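Local coordinates for conserved membrane protein (Chlamydia abortus, PDB 6GZU) that acts as an effector combining deubiquitination and acetylation activities in a CE-clan, cysteine-protease-like domain, and induces Golgi fragmentation, at residues P40-P45 and D86-A91; N97-A102 and N141-E146; L105-S110 and A154-N159; L208-D213 and Y233-F238. All blocks are in the same frame, centred on the assembly; numbering follows the deposited sequence.

Contact 1: P40-P45 and D86-A91; sequences PSLYTP and DYPHLA
Ser41 and Asp86 bring together two loops that have no regular secondary structure, an example of two irregular loops joined by one side-chain and one backbone hydrogen bond. The hydrogen bonds come first. The hydroxyl OG of Ser41 donates to Asp86 OD1 over 2.6 Å and uses the anti lone pair, the one facing away from the other carboxylate oxygen. With OG anti to its own backbone N (chi1 169°), the same oxygen also accepts from Tyr43 N at 2.9 Å and Thr44 N at 3.0 Å, which makes an ST turn and an ST motif. A backbone bond of 2.9 Å from Leu42 N to Asp86 O ties the two loops directly, nearly straight at 169°. Water 1 accepts from Ser41 N and also bonds Tyr87 OH.

The apolar contacts centre on Leu42. Its CD2 sits off-centre over the His89 ring, 4.3 Å from the centroid, and its CD1 meets Pro88 CG at 3.7 Å. His89 NE2 bonds the carbonyl of Val39, while ND1 is buried without a polar partner. Beyond, Tyr87 packs edge-to-face with the zinc ligand His80.

Chemically, three bonds grip the Ser41 hydroxyl and fix its rotation, and the same hydroxyl joins a local turn to the other loop. The bond to Val39 together with the buried ND1 is consistent with a neutral His89 protonated on NE2.

Contact 2: N97-A102 and N141-E146; sequences NFRIYA and NLDRRE
Arg99 meets Asp143 and Leu142 where strand 100-107 begins beside the turn that joins strands 134-141 and 146-150, a worked case of a hairpin turn anchored to its neighbouring strand. Its carbonyl oxygen accepts from Leu142 N over 2.9 Å, the donor lying nearly along the C=O axis. The guanidinium grips Asp143 side-on: NE at 3.0 Å and NH2 at 2.8 Å both donate to OD1. That oxygen lies near the guanidinium plane, yet both nitrogens reach it from the same face of the carboxylate, well above its plane. Bends at chi2 (-53°) and chi3 fold CD and then NE back toward Asp143. Leu142 CB covers the centre of one guanidinium face.

One residue further, Ile100 and Asn141 form an antiparallel non-hydrogen-bonded pair, their side chains lying side by side with Ile100 CD1 3.8 Å from Asn141 ND2. The amide is occupied at both ends, since ND2 bonds Tyr215 OH and OD1 accepts from Arg144 N at 3.0 Å as an Asx motif. A G1 beta bulge sets Arg145 and Glu146 opposite Asn141. Arg144 NE bridges to Glu146, which has further partners in Lys190 and Tyr215.

The salt bridge thus brings two bent N-H bonds, 137° from NE and 144° from NH2, onto a single oxygen from one side. The pair sits at the surface, so its electrostatic gain is probably moderated by solvent.

Contact 3: L105-S110 and A154-N159; sequences LWHHPS and ANFINN
Ile157 lies over one face of the His107 imidazole, a compact illustration of an aliphatic branch packing on an aromatic ring at the end of a strand. The CG2 methyl does the touching, 3.8 Å from the ring centroid and 11° off the normal, while CG1 covers the CG and CD2 side of the same ring. With His107 CG anti to the backbone N (chi1 -170°), the imidazole extends from the strand to the Ile157 side chain. At the edge of the imidazole, near its plane, Phe156 CE1 comes within 3.9 Å of His107 CD2. The Phe156 ring in turn meets Pro109, whose CG is 3.8 Å from Phe156 CZ, the two side chains crossing at about a right angle. Deeper in, the other end of Ile157 reaches Leu105, with CD1 3.9 Å from Leu105 CD2. No direct hydrogen bond joins the segments, but a single water spans them, 2.8 Å from His107 NE2 and accepting from Asn158 N at 3.0 Å.

A second shell holds these groups in place. Asn158 is the N-cap of helix 159-174, its OD1 accepting from Arg160 N, and the helix backs the contact through Leu161 on His107 and Ile162 on Leu105 and Ile157. Phe156 N donates to Asp151 OD2, and the Phe156 ring meets that of His134.

Asp151 and His134, with Cys204, are arranged as a Cys-His-Asp triad would be. The contact therefore probably lies against the wall of a Ulp1-type cysteine-protease site, with the end of strand 100-107 packing on the loop that follows Asp151, the probable triad aspartate.

Contact 4: L208-D213 and Y233-F238; sequences LSLFLD and YFLQEF
Leu210 reaches from helix 204-217 towards Phe234, Leu235 and Phe238 of helix 228-241, and shows how one leucine can carry most of a helix-helix contact. Its CB sits over the centre of the Phe238 ring, 3.9 Å from the centroid and 2° off the normal, a nearly exact CH-pi placement. CG is anti to the backbone N (chi1 -180°) and lies 4.1 Å from Phe238 CG, already approaching Phe234 as well. At the tip, CD1 touches three residues: Phe234 CE2 comes closely against it at 3.4 Å, Phe238 CB lies at 3.7 Å and Leu235 CD1 at 4.0 Å. The sister methyl, Leu210 CD2, meets the same ring carbon, 3.7 Å from Phe234 CE2. Leu210 and Phe238 slide past each other in opposite directions, which is how the ring comes to lie beneath the leucine's base while its own CB meets the leucine's tip.

Asp213, one turn on, puts OD2 at the edge of the Phe238 ring, 3.7 Å from CE1 and near the ring plane. That oxygen has stronger partners in His26 and Arg245, and His26 also packs edge-to-face with Phe238. The short helix segments approach to 10.9 Å between axes at 69°, a steep crossing, the gap filled by Leu210 and the phenylalanine rings.

With no hydrogen bond across it, the interface depends on shape and dispersion. The ring edge, which carries a weak positive potential, lies by an acidic oxygen whose charge is probably largely balanced by its polar partners.

How the contacts relate
Strand 100-107 connects much of this arrangement: contact 2 uses its start and contact 3 its end, their centres about 24 Å apart on opposite sides of the chain's centre. Contact 1 touches contact 2 where Pro40 CD packs against Ala102 O at 3.0 Å, and where Leu90 meets Phe98. Contact 4 joins contact 2 through Ala102 CB and Leu212 CD2, 3.8 Å apart. Contacts 1 and 2 both border the zinc site, with the Tyr87 and Phe98 side chains each about 8 Å from the metal. Contact 3 adjoins the probable catalytic triad, and contact 4 lies away from the zinc, its centre about 21 Å from that of contact 3, though helix 204-217 starts at Cys204 of that triad.

Contact 1: P40-P45 and D86-A91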
# COMPACT_ATOMS: atom_id res chain seq x y z
N PRO A 40 -1.76 3.93 -5.33
CA PRO A 40 -2.91 4.67 -4.81
C PRO A 40 -2.62 6.14 -4.63
O PRO A 40 -1.59 6.65 -5.08
CB PRO A 40 -3.20 4.00 -3.46
CG PRO A 40 -1.82 3.61 -2.97
CD PRO A 40 -1.08 3.15 -4.27
N SER A 41 -3.52 6.84 -3.96
CA SER A 41 -3.45 8.30 -3.91
C SER A 41 -2.09 8.82 -3.48
O SER A 41 -1.54 8.37 -2.48
CB SER A 41 -4.47 8.80 -2.90
OG SER A 41 -4.25 10.18 -2.65
N LEU A 42 -1.56 9.78 -4.23
CA LEU A 42 -0.29 10.43 -3.87
C LEU A 42 -0.52 11.51 -2.81
O LEU A 42 0.45 12.10 -2.30
CB LEU A 42 0.37 11.05 -5.09
CG LEU A 42 0.56 10.16 -6.32
CD1 LEU A 42 1.34 10.89 -7.41
CD2 LEU A 42 1.27 8.84 -5.96
N TYR A 43 -1.78 11.76 -2.47
CA TYR A 43 -2.14 12.86 -1.58
C TYR A 43 -2.54 12.43 -0.15
O TYR A 43 -2.19 13.10 0.83
CB TYR A 43 -3.28 13.65 -2.22
CG TYR A 43 -3.67 14.89 -1.50
CD1 TYR A 43 -2.80 15.97 -1.45
CD2 TYR A 43 -4.92 15.02 -0.92
CE1 TYR A 43 -3.17 17.15 -0.80
CE2 TYR A 43 -5.29 16.18 -0.26
CZ TYR A 43 -4.41 17.24 -0.21
OH TYR A 43 -4.78 18.40 0.44
N THR A 44 -3.27 11.32 -0.03
CA THR A 44 -3.78 10.86 1.27
C THR A 44 -3.33 9.43 1.53
O THR A 44 -3.76 8.49 0.83
CB THR A 44 -5.34 10.91 1.29
OG1 THR A 44 -5.79 12.23 0.93
CG2 THR A 44 -5.90 10.51 2.66
N PRO A 45 -2.48 9.21 2.56
CA PRO A 45 -2.15 7.82 2.92
C PRO A 45 -3.37 7.13 3.51
O PRO A 45 -4.29 7.82 3.97
CB PRO A 45 -1.12 7.95 4.07
CG PRO A 45 -0.77 9.44 4.11
CD PRO A 45 -1.87 10.21 3.46
N ASP A 86 -4.82 13.42 -6.37
CA ASP A 86 -4.59 12.05 -5.92
C ASP A 86 -3.96 11.15 -6.99
O ASP A 86 -3.13 10.30 -6.67
CB ASP A 86 -5.90 11.39 -5.51
CG ASP A 86 -6.56 12.09 -4.36
OD1 ASP A 86 -6.13 11.86 -3.21
OD2 ASP A 86 -7.56 12.80 -4.61
N TYR A 87 -4.39 11.30 -8.24
CA TYR A 87 -4.02 10.35 -9.29
C TYR A 87 -3.48 10.98 -10.56
O TYR A 87 -3.93 10.64 -11.64
CB TYR A 87 -5.21 9.43 -9.66
CG TYR A 87 -5.88 8.80 -8.46
CD1 TYR A 87 -5.25 7.80 -7.74
CD2 TYR A 87 -7.16 9.21 -8.04
CE1 TYR A 87 -5.85 7.23 -6.62
CE2 TYR A 87 -7.78 8.65 -6.91
CZ TYR A 87 -7.11 7.66 -6.22
OH TYR A 87 -7.70 7.13 -5.11
N PRO A 88 -2.48 11.86 -10.46
CA PRO A 88 -1.98 12.42 -11.72
C PRO A 88 -1.32 11.34 -12.58
O PRO A 88 -1.29 11.46 -13.81
CB PRO A 88 -0.93 13.43 -11.25
CG PRO A 88 -0.49 12.90 -9.86
CD PRO A 88 -1.74 12.32 -9.27
N HIS A 89 -0.82 10.28 -11.93
CA HIS A 89 -0.12 9.19 -12.61
C HIS A 89 -1.10 8.25 -13.34
O HIS A 89 -0.66 7.36 -14.07
CB HIS A 89 0.72 8.41 -11.60
CG HIS A 89 -0.07 7.89 -10.45
ND1 HIS A 89 -0.73 8.73 -9.56
CD2 HIS A 89 -0.33 6.63 -10.05
CE1 HIS A 89 -1.35 7.99 -8.66
NE2 HIS A 89 -1.11 6.71 -8.92
N LEU A 90 -2.40 8.41 -13.10
CA LEU A 90 -3.41 7.57 -13.77
C LEU A 90 -4.14 8.31 -14.88
O LEU A 90 -4.97 7.72 -15.58
CB LEU A 90 -4.46 7.06 -12.77
CG LEU A 90 -3.88 6.18 -11.67
CD1 LEU A 90 -4.98 5.66 -10.72
CD2 LEU A 90 -3.05 5.02 -12.28
N ALA A 91 -3.83 9.59 -15.06
CA ALA A 91 -4.47 10.41 -16.10
C ALA A 91 -4.40 9.76 -17.50
O ALA A 91 -5.35 9.85 -18.29
CB ALA A 91 -3.87 11.81 -16.14
O HOH W 1 -6.21 5.32 -3.79
O HOH W 2 -7.33 12.36 -0.96

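Contact 2: N97-A102 and N141-E146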
# COMPACT_ATOMS: atom_id res chain seq x y z
N ASN A 97 -6.97 -1.77 -15.48
CA ASN A 97 -6.05 -2.80 -15.98
C ASN A 97 -4.92 -3.27 -15.03
O ASN A 97 -3.84 -3.73 -15.45
CB ASN A 97 -5.44 -2.28 -17.28
CG ASN A 97 -4.89 -3.39 -18.13
OD1 ASN A 97 -5.27 -4.55 -17.96
ND2 ASN A 97 -3.98 -3.05 -19.06
N PHE A 98 -5.14 -3.17 -13.75
CA PHE A 98 -4.06 -3.50 -12.81
C PHE A 98 -4.32 -4.82 -12.09
O PHE A 98 -5.49 -5.25 -11.98
CB PHE A 98 -3.92 -2.37 -11.80
CG PHE A 98 -3.49 -1.09 -12.41
CD1 PHE A 98 -2.16 -0.90 -12.72
CD2 PHE A 98 -4.40 -0.07 -12.67
CE1 PHE A 98 -1.72 0.28 -13.28
CE2 PHE A 98 -3.96 1.12 -13.26
CZ PHE A 98 -2.60 1.29 -13.52
N ARG A 99 -3.26 -5.42 -11.51
CA ARG A 99 -3.41 -6.70 -10.80
C ARG A 99 -2.94 -6.69 -9.37
O ARG A 99 -3.40 -7.49 -8.54
CB ARG A 99 -2.62 -7.78 -11.53
CG ARG A 99 -3.04 -7.96 -12.96
CD ARG A 99 -4.57 -8.20 -13.07
NE ARG A 99 -4.98 -9.51 -12.57
CZ ARG A 99 -6.25 -9.90 -12.45
NH1 ARG A 99 -7.21 -9.03 -12.74
NH2 ARG A 99 -6.57 -11.14 -12.04
N ILE A 100 -2.03 -5.78 -9.04
CA ILE A 100 -1.44 -5.71 -7.72
C ILE A 100 -1.63 -4.28 -7.23
O ILE A 100 -1.24 -3.31 -7.94
CB ILE A 100 0.05 -6.09 -7.72
CG1 ILE A 100 0.22 -7.51 -8.26
CG2 ILE A 100 0.64 -5.91 -6.30
CD1 ILE A 100 1.62 -7.98 -8.40
N TYR A 101 -2.23 -4.13 -6.05
CA TYR A 101 -2.57 -2.81 -5.50
C TYR A 101 -1.85 -2.67 -4.18
O TYR A 101 -2.10 -3.43 -3.25
CB TYR A 101 -4.09 -2.73 -5.28
CG TYR A 101 -4.89 -2.71 -6.57
CD1 TYR A 101 -4.94 -3.82 -7.40
CD2 TYR A 101 -5.67 -1.58 -6.92
CE1 TYR A 101 -5.68 -3.78 -8.61
CE2 TYR A 101 -6.43 -1.54 -8.10
CZ TYR A 101 -6.41 -2.64 -8.93
OH TYR A 101 -7.12 -2.61 -10.12
N ALA A 102 -0.95 -1.69 -4.06
CA ALA A 102 -0.13 -1.59 -2.86
C ALA A 102 -0.33 -0.27 -2.13
O ALA A 102 -0.05 0.80 -2.72
CB ALA A 102 1.34 -1.82 -3.19
N ASN A 141 -3.46 -8.59 -4.12
CA ASN A 141 -2.99 -9.26 -5.34
C ASN A 141 -4.16 -10.04 -5.90
O ASN A 141 -4.59 -11.06 -5.31
CB ASN A 141 -1.77 -10.16 -5.05
CG ASN A 141 -1.16 -10.76 -6.29
OD1 ASN A 141 -1.87 -11.15 -7.22
ND2 ASN A 141 0.16 -10.86 -6.32
N LEU A 142 -4.74 -9.55 -6.99
CA LEU A 142 -5.94 -10.19 -7.52
C LEU A 142 -5.64 -11.56 -8.15
O LEU A 142 -6.50 -12.46 -8.16
CB LEU A 142 -6.61 -9.28 -8.58
CG LEU A 142 -7.09 -7.87 -8.13
CD1 LEU A 142 -7.66 -7.11 -9.31
CD2 LEU A 142 -8.14 -7.99 -7.01
N ASP A 143 -4.43 -11.71 -8.71
CA ASP A 143 -4.07 -12.96 -9.38
C ASP A 143 -3.89 -14.08 -8.37
O ASP A 143 -4.31 -15.22 -8.61
CB ASP A 143 -2.77 -12.79 -10.20
CG ASP A 143 -2.99 -12.04 -11.51
OD1 ASP A 143 -4.00 -12.30 -12.22
OD2 ASP A 143 -2.13 -11.21 -11.83
N ARG A 144 -3.32 -13.74 -7.21
CA ARG A 144 -3.03 -14.73 -6.18
C ARG A 144 -4.13 -14.83 -5.13
O ARG A 144 -4.09 -15.72 -4.25
CB ARG A 144 -1.66 -14.46 -5.51
CG ARG A 144 -0.50 -14.82 -6.44
CD ARG A 144 0.80 -14.31 -5.92
NE ARG A 144 1.19 -14.95 -4.67
CZ ARG A 144 1.97 -16.03 -4.57
NH1 ARG A 144 2.41 -16.66 -5.65
NH2 ARG A 144 2.31 -16.48 -3.37
N ARG A 145 -5.14 -13.96 -5.24
CA ARG A 145 -6.28 -13.90 -4.28
C ARG A 145 -5.73 -13.82 -2.86
O ARG A 145 -6.06 -14.65 -1.96
CB ARG A 145 -7.24 -15.08 -4.43
CG ARG A 145 -7.82 -15.13 -5.82
CD ARG A 145 -8.90 -16.25 -5.90
NE ARG A 145 -10.19 -15.86 -5.39
CZ ARG A 145 -10.71 -16.25 -4.23
NH1 ARG A 145 -9.98 -16.93 -3.34
NH2 ARG A 145 -11.96 -15.88 -3.93
N GLU A 146 -4.90 -12.80 -2.63
CA GLU A 146 -4.31 -12.63 -1.32
C GLU A 146 -4.29 -11.18 -0.93
O GLU A 146 -4.17 -10.27 -1.79
CB GLU A 146 -2.88 -13.24 -1.27
CG GLU A 146 -1.86 -12.54 -2.15
CD GLU A 146 -0.50 -13.27 -2.25
OE1 GLU A 146 -0.45 -14.49 -2.02
OE2 GLU A 146 0.56 -12.63 -2.53

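Contact 3: L105-S110 and A154-N159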
# COMPACT_ATOMS: atom_id res chain seq x y z
N LEU A 105 0.23 2.49 4.59
CA LEU A 105 -0.76 2.60 5.65
C LEU A 105 -0.06 3.21 6.86
O LEU A 105 0.92 2.64 7.35
CB LEU A 105 -1.40 1.22 5.94
CG LEU A 105 -2.67 1.20 6.79
CD1 LEU A 105 -3.49 -0.06 6.66
CD2 LEU A 105 -2.20 1.23 8.26
N TRP A 106 -0.60 4.33 7.34
CA TRP A 106 -0.05 5.15 8.42
C TRP A 106 -0.78 4.80 9.71
O TRP A 106 -1.99 4.63 9.72
CB TRP A 106 -0.31 6.61 8.10
CG TRP A 106 0.35 7.56 9.03
CD1 TRP A 106 1.57 8.14 8.86
CD2 TRP A 106 -0.18 8.09 10.27
NE1 TRP A 106 1.86 8.98 9.92
CE2 TRP A 106 0.80 8.97 10.79
CE3 TRP A 106 -1.38 7.90 10.99
CZ2 TRP A 106 0.62 9.65 11.99
CZ3 TRP A 106 -1.55 8.58 12.20
CH2 TRP A 106 -0.56 9.45 12.68
N HIS A 107 -0.04 4.68 10.82
CA HIS A 107 -0.63 4.36 12.12
C HIS A 107 0.03 5.08 13.27
O HIS A 107 1.23 5.27 13.26
CB HIS A 107 -0.55 2.86 12.40
CG HIS A 107 -1.35 2.44 13.59
ND1 HIS A 107 -2.73 2.49 13.60
CD2 HIS A 107 -0.97 1.96 14.80
CE1 HIS A 107 -3.17 2.06 14.78
NE2 HIS A 107 -2.13 1.73 15.52
N HIS A 108 -0.77 5.39 14.27
CA HIS A 108 -0.26 5.86 15.56
C HIS A 108 -1.13 5.21 16.61
O HIS A 108 -2.36 5.24 16.51
CB HIS A 108 -0.36 7.37 15.68
CG HIS A 108 0.41 7.91 16.84
ND1 HIS A 108 -0.04 7.80 18.14
CD2 HIS A 108 1.61 8.53 16.91
CE1 HIS A 108 0.85 8.35 18.96
NE2 HIS A 108 1.86 8.81 18.23
N PRO A 109 -0.51 4.65 17.66
CA PRO A 109 -1.28 3.92 18.67
C PRO A 109 -2.19 4.78 19.55
O PRO A 109 -3.07 4.20 20.24
CB PRO A 109 -0.20 3.25 19.55
CG PRO A 109 1.09 3.32 18.72
CD PRO A 109 0.95 4.55 17.87
N SER A 110 -2.03 6.11 19.56
CA SER A 110 -2.84 6.93 20.45
C SER A 110 -4.21 7.27 19.90
O SER A 110 -5.08 7.75 20.63
CB SER A 110 -2.11 8.22 20.84
OG SER A 110 -1.98 9.02 19.66
N ALA A 154 6.47 -5.99 12.87
CA ALA A 154 5.60 -7.19 13.04
C ALA A 154 4.24 -6.92 13.63
O ALA A 154 3.22 -7.27 13.02
CB ALA A 154 6.32 -8.28 13.88
N ASN A 155 4.19 -6.38 14.85
CA ASN A 155 2.91 -6.19 15.52
C ASN A 155 2.70 -4.81 16.09
O ASN A 155 2.10 -4.66 17.13
CB ASN A 155 2.64 -7.26 16.58
CG ASN A 155 2.27 -8.55 15.96
OD1 ASN A 155 1.12 -8.74 15.47
ND2 ASN A 155 3.24 -9.44 15.90
N PHE A 156 3.21 -3.81 15.40
CA PHE A 156 3.00 -2.45 15.84
C PHE A 156 1.54 -2.04 15.91
O PHE A 156 1.14 -1.32 16.83
CB PHE A 156 3.74 -1.51 14.91
CG PHE A 156 3.81 -0.08 15.41
CD1 PHE A 156 2.78 0.82 15.13
CD2 PHE A 156 4.90 0.38 16.13
CE1 PHE A 156 2.81 2.13 15.55
CE2 PHE A 156 4.94 1.69 16.56
CZ PHE A 156 3.90 2.57 16.29
N ILE A 157 0.73 -2.49 14.94
CA ILE A 157 -0.68 -2.16 14.97
C ILE A 157 -1.47 -3.23 15.73
O ILE A 157 -1.36 -4.43 15.43
CB ILE A 157 -1.27 -2.03 13.55
CG1 ILE A 157 -0.38 -1.14 12.67
CG2 ILE A 157 -2.72 -1.48 13.62
CD1 ILE A 157 -1.05 -0.86 11.30
N ASN A 158 -2.23 -2.82 16.74
CA ASN A 158 -2.99 -3.81 17.49
C ASN A 158 -3.85 -4.65 16.57
O ASN A 158 -4.47 -4.12 15.63
CB ASN A 158 -3.90 -3.13 18.50
CG ASN A 158 -4.36 -4.09 19.56
OD1 ASN A 158 -5.19 -4.96 19.35
ND2 ASN A 158 -3.78 -3.94 20.73
N ASN A 159 -3.90 -5.97 16.80
CA ASN A 159 -4.71 -6.85 15.95
C ASN A 159 -6.16 -6.40 15.89
O ASN A 159 -6.84 -6.60 14.86
CB ASN A 159 -4.72 -8.28 16.48
CG ASN A 159 -3.46 -9.03 16.19
OD1 ASN A 159 -2.66 -8.62 15.39
ND2 ASN A 159 -3.29 -10.17 16.86
O HOH W 3 -2.30 0.04 17.78

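Contact 4: L208-D213 and Y233-F238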
# COMPACT_ATOMS: atom_id res chain seq x y z
N LEU A 208 9.31 -1.05 3.97
CA LEU A 208 8.14 -1.51 3.23
C LEU A 208 8.37 -1.28 1.73
O LEU A 208 7.87 -2.07 0.90
CB LEU A 208 6.86 -0.82 3.72
CG LEU A 208 6.69 0.68 3.43
CD1 LEU A 208 6.09 0.91 2.00
CD2 LEU A 208 5.83 1.34 4.50
N SER A 209 9.16 -0.26 1.36
CA SER A 209 9.46 -0.02 -0.05
C SER A 209 10.36 -1.12 -0.61
O SER A 209 10.15 -1.61 -1.74
CB SER A 209 10.11 1.36 -0.22
OG SER A 209 9.20 2.38 0.16
N LEU A 210 11.38 -1.51 0.17
CA LEU A 210 12.23 -2.64 -0.21
C LEU A 210 11.39 -3.91 -0.32
O LEU A 210 11.54 -4.70 -1.27
CB LEU A 210 13.35 -2.84 0.84
CG LEU A 210 14.41 -3.94 0.74
CD1 LEU A 210 15.58 -3.59 1.71
CD2 LEU A 210 13.86 -5.32 1.11
N PHE A 211 10.49 -4.14 0.63
CA PHE A 211 9.66 -5.34 0.56
C PHE A 211 8.86 -5.38 -0.74
O PHE A 211 8.80 -6.43 -1.41
CB PHE A 211 8.74 -5.47 1.77
CG PHE A 211 7.82 -6.65 1.67
CD1 PHE A 211 8.33 -7.94 1.83
CD2 PHE A 211 6.50 -6.45 1.31
CE1 PHE A 211 7.52 -9.07 1.68
CE2 PHE A 211 5.64 -7.55 1.17
CZ PHE A 211 6.17 -8.87 1.37
N LEU A 212 8.20 -4.28 -1.06
CA LEU A 212 7.35 -4.30 -2.26
C LEU A 212 8.23 -4.56 -3.49
O LEU A 212 7.84 -5.29 -4.40
CB LEU A 212 6.59 -2.99 -2.43
CG LEU A 212 5.66 -2.98 -3.66
CD1 LEU A 212 4.56 -4.05 -3.51
CD2 LEU A 212 5.05 -1.61 -3.76
N ASP A 213 9.39 -3.92 -3.55
CA ASP A 213 10.37 -4.12 -4.61
C ASP A 213 10.63 -5.61 -4.84
O ASP A 213 10.52 -6.12 -5.96
CB ASP A 213 11.65 -3.41 -4.19
CG ASP A 213 12.47 -2.99 -5.34
OD1 ASP A 213 12.87 -3.87 -6.14
OD2 ASP A 213 12.75 -1.78 -5.45
N TYR A 233 23.20 -2.73 6.93
CA TYR A 233 23.95 -2.83 5.67
C TYR A 233 23.04 -3.21 4.51
O TYR A 233 23.22 -2.74 3.39
CB TYR A 233 25.10 -3.85 5.81
CG TYR A 233 26.43 -3.25 6.19
CD1 TYR A 233 26.54 -2.36 7.26
CD2 TYR A 233 27.58 -3.61 5.49
CE1 TYR A 233 27.77 -1.81 7.64
N PHE A 234 22.06 -4.07 4.80
CA PHE A 234 21.06 -4.52 3.82
C PHE A 234 20.24 -3.34 3.30
O PHE A 234 20.05 -3.18 2.08
CB PHE A 234 20.16 -5.56 4.48
CG PHE A 234 19.15 -6.20 3.56
CD1 PHE A 234 19.54 -7.13 2.62
CD2 PHE A 234 17.80 -5.93 3.70
CE1 PHE A 234 18.59 -7.74 1.79
CE2 PHE A 234 16.84 -6.55 2.89
CZ PHE A 234 17.24 -7.44 1.93
N LEU A 235 19.73 -2.52 4.22
CA LEU A 235 18.94 -1.34 3.85
C LEU A 235 19.79 -0.35 3.09
O LEU A 235 19.34 0.28 2.15
CB LEU A 235 18.42 -0.66 5.13
CG LEU A 235 17.00 -0.16 5.30
CD1 LEU A 235 15.98 -1.26 4.90
CD2 LEU A 235 16.83 0.23 6.76
N GLN A 236 21.03 -0.17 3.54
CA GLN A 236 21.92 0.77 2.87
C GLN A 236 22.16 0.36 1.43
O GLN A 236 22.21 1.21 0.53
CB GLN A 236 23.26 0.84 3.58
CG GLN A 236 24.16 1.88 3.02
CD GLN A 236 23.89 3.23 3.63
OE1 GLN A 236 22.84 3.84 3.41
NE2 GLN A 236 24.85 3.71 4.45
N GLU A 237 22.35 -0.94 1.21
CA GLU A 237 22.55 -1.47 -0.14
C GLU A 237 21.35 -1.14 -1.04
O GLU A 237 21.51 -0.79 -2.20
CB GLU A 237 22.71 -2.99 -0.09
CG GLU A 237 23.09 -3.63 -1.42
CD GLU A 237 23.71 -5.01 -1.24
N PHE A 238 20.15 -1.26 -0.48
CA PHE A 238 18.94 -0.90 -1.21
C PHE A 238 18.90 0.57 -1.53
O PHE A 238 18.66 0.96 -2.69
CB PHE A 238 17.70 -1.33 -0.40
CG PHE A 238 16.42 -0.72 -0.88
CD1 PHE A 238 15.82 -1.19 -2.06
CD2 PHE A 238 15.81 0.29 -0.16
CE1 PHE A 238 14.61 -0.66 -2.51
CE2 PHE A 238 14.60 0.86 -0.61
CZ PHE A 238 14.00 0.37 -1.80